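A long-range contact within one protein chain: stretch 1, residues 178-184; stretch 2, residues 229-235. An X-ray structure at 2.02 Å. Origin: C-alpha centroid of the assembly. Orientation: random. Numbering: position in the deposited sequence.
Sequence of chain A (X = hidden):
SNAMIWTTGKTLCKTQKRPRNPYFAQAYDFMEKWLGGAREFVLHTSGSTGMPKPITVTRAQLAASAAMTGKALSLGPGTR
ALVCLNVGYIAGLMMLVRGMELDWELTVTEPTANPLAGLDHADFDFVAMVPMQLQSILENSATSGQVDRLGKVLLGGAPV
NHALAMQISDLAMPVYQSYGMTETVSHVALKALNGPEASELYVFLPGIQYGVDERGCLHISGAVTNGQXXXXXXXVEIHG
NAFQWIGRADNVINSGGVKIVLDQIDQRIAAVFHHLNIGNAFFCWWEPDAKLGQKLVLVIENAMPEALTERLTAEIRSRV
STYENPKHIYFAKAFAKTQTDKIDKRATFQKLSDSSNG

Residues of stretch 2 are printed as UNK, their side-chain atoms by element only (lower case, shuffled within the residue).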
# COMPACT_ATOMS: atom_id res chain seq x y z
N SER A 178 4.19 4.22 4.64
CA SER A 178 4.88 2.93 4.50
C SER A 178 4.44 2.17 3.25
O SER A 178 3.29 2.28 2.82
CB SER A 178 4.54 2.03 5.69
OG SER A 178 5.00 2.60 6.90
N TYR A 179 5.36 1.40 2.70
CA TYR A 179 5.00 0.31 1.80
C TYR A 179 5.48 -0.97 2.46
O TYR A 179 6.64 -1.06 2.85
CB TYR A 179 5.68 0.47 0.43
CG TYR A 179 5.49 -0.73 -0.49
CD1 TYR A 179 4.41 -0.81 -1.35
CD2 TYR A 179 6.44 -1.76 -0.52
CE1 TYR A 179 4.25 -1.91 -2.21
CE2 TYR A 179 6.29 -2.85 -1.37
CZ TYR A 179 5.20 -2.91 -2.22
OH TYR A 179 5.06 -3.99 -3.06
N GLY A 180 4.59 -1.94 2.63
CA GLY A 180 4.96 -3.19 3.27
C GLY A 180 3.84 -4.20 3.17
O GLY A 180 2.83 -3.97 2.49
N MSE A 181 4.02 -5.34 3.83
CA MSE A 181 3.02 -6.38 3.86
C MSE A 181 3.32 -7.27 5.08
O MSE A 181 4.40 -7.18 5.66
CB MSE A 181 3.12 -7.20 2.58
CG MSE A 181 4.46 -7.91 2.43
SE MSE A 181 5.22 -7.82 0.61
CE MSE A 181 5.33 -5.89 0.39
N THR A 182 2.38 -8.13 5.46
CA THR A 182 2.61 -8.99 6.62
C THR A 182 3.84 -9.87 6.41
O THR A 182 4.60 -10.11 7.35
CB THR A 182 1.36 -9.85 6.98
OG1 THR A 182 1.34 -11.02 6.16
CG2 THR A 182 0.09 -9.08 6.78
N GLU A 183 4.04 -10.36 5.17
CA GLU A 183 5.21 -11.20 4.86
C GLU A 183 6.55 -10.50 5.08
O GLU A 183 7.60 -11.13 5.11
CB GLU A 183 5.13 -11.76 3.44
CG GLU A 183 4.39 -13.09 3.31
CD GLU A 183 4.79 -13.87 2.07
OE1 GLU A 183 5.52 -14.88 2.20
OE2 GLU A 183 4.39 -13.48 0.96
N THR A 184 6.53 -9.18 5.20
CA THR A 184 7.76 -8.44 5.49
C THR A 184 7.72 -7.89 6.91
O THR A 184 8.51 -7.01 7.27
CB THR A 184 8.05 -7.32 4.43
OG1 THR A 184 6.99 -6.36 4.40
CG2 THR A 184 8.25 -7.93 3.03
N UNK A 229 13.12 -14.56 -0.41
CA UNK A 229 12.63 -13.47 -1.24
C UNK A 229 11.11 -13.57 -1.39
O UNK A 229 10.56 -14.66 -1.56
o UNK A 229 12.67 -14.27 -3.53
c UNK A 229 13.33 -13.40 -2.61
c UNK A 229 14.79 -13.79 -2.49
N UNK A 230 10.45 -12.43 -1.28
CA UNK A 230 9.01 -12.34 -1.39
C UNK A 230 8.70 -11.68 -2.73
O UNK A 230 9.18 -10.59 -3.01
c UNK A 230 6.95 -11.21 -0.48
c UNK A 230 8.43 -11.49 -0.24
c UNK A 230 8.65 -12.19 1.09
N UNK A 231 7.91 -12.36 -3.55
CA UNK A 231 7.55 -11.86 -4.87
C UNK A 231 6.18 -11.20 -4.81
O UNK A 231 5.20 -11.87 -4.49
o UNK A 231 9.36 -11.96 -8.11
c UNK A 231 8.22 -11.59 -7.85
n UNK A 231 7.82 -10.33 -8.01
c UNK A 231 7.20 -12.57 -7.31
c UNK A 231 7.53 -13.02 -5.88
N UNK A 232 6.11 -9.90 -5.10
CA UNK A 232 4.81 -9.22 -5.12
C UNK A 232 4.20 -9.36 -6.50
O UNK A 232 4.84 -9.90 -7.41
c UNK A 232 4.93 -7.72 -4.81
c UNK A 232 5.70 -7.49 -3.52
o UNK A 232 5.58 -7.04 -5.90
N UNK A 233 2.97 -8.88 -6.65
CA UNK A 233 2.39 -8.74 -7.98
C UNK A 233 2.26 -7.25 -8.31
O UNK A 233 1.43 -6.86 -9.13
c UNK A 233 1.04 -9.46 -8.08
o UNK A 233 1.98 -11.63 -8.51
n UNK A 233 0.29 -11.53 -7.03
c UNK A 233 1.15 -10.97 -7.89
N UNK A 234 3.09 -6.43 -7.66
CA UNK A 234 3.15 -5.00 -7.97
C UNK A 234 4.14 -4.69 -9.09
O UNK A 234 5.35 -4.81 -8.92
o UNK A 234 2.82 -4.10 -4.48
o UNK A 234 1.26 -4.27 -5.99
c UNK A 234 3.53 -4.17 -6.74
c UNK A 234 2.46 -4.18 -5.66
N UNK A 235 3.61 -4.27 -10.24
CA UNK A 235 4.43 -3.70 -11.31
C UNK A 235 5.07 -2.38 -10.85
O UNK A 235 4.38 -1.45 -10.42
c UNK A 235 2.97 -2.99 -14.89
c UNK A 235 3.53 -3.41 -12.51
c UNK A 235 4.06 -3.48 -13.93
c UNK A 235 4.47 -4.91 -14.27
O HOH W 1 7.93 -16.08 0.17

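Position 229 has three side-chain atoms: one carbon on CA that carries one oxygen and one carbon. The side chain stays out of reach of stretch 1. A beta-branched residue with one hydroxyl and one methyl is threonine, so this is Thr-229. Its backbone O takes a weak hydrogen bond of 3.5 Å from water 1, which also donates weakly to Glu-183 OE1 at 3.4 Å. The water thus links the two stretches loosely.

Position 230 also has three side-chain atoms, but all are carbon, and CB carries the other two. One of these carbons lies near the selenium of Met-181, a selenomethionine, and near the carboxylate of Glu-183. A beta fork without a heteroatom is valine: Val-230. CG1 is 4.0 Å from Met-181 SE, an apolar contact, and 3.7 Å from Glu-183 OE2.

Position 231 has three carbons in a row, the third carrying one oxygen and one nitrogen. CB points away from stretch 1, and nothing there is touched. A terminal amide on a chain of this length is glutamine: Gln-231. Its NE2 donates to the backbone O of position 232 at 3.1 Å.

Position 232 has one carbon carrying one oxygen and one carbon, as at 229. Here CB points toward stretch 1, and the terminal carbon faces Tyr-179 and Met-181. This is Thr-232. Its CG2 is 3.6 Å from Tyr-179 OH and 4.2 Å from Met-181 SE. Its OG1 accepts a hydrogen bond from the backbone N of position 234 at 3.1 Å.

Position 233 has two carbons, the second carrying one oxygen and one nitrogen. CB points away, and the side chain makes no contact with stretch 1. The short amide is asparagine: Asn-233.

Position 234 has two carbons, the second carrying two oxygens. One oxygen meets the tyrosine hydroxyl. A carboxylate one carbon beyond CB is aspartate: Asp-234. Tyr-179 OH donates to Asp-234 OD2 at 2.7 Å, and the acceptor lies at the ring edge, near its plane.

Position 235 has four carbons, forked at the second. It is out of reach of stretch 1. This is Leu-235.

The contact is made by side chains. Along the strand, 230, 232 and 234 turn CB toward stretch 1, while 231 and 233 turn away. Tyr-179 spans a CA separation of 11.3 Å to Asp-234 with its long side chain and closes it with a hydrogen bond. Met-181 packs its selenium against Val-230 and Thr-232. The backbones come nearer at Glu-183 and Val-230, where the CA atoms are 7.4 Å apart.

Stretch 2, residues 229-235: TVQTNDL
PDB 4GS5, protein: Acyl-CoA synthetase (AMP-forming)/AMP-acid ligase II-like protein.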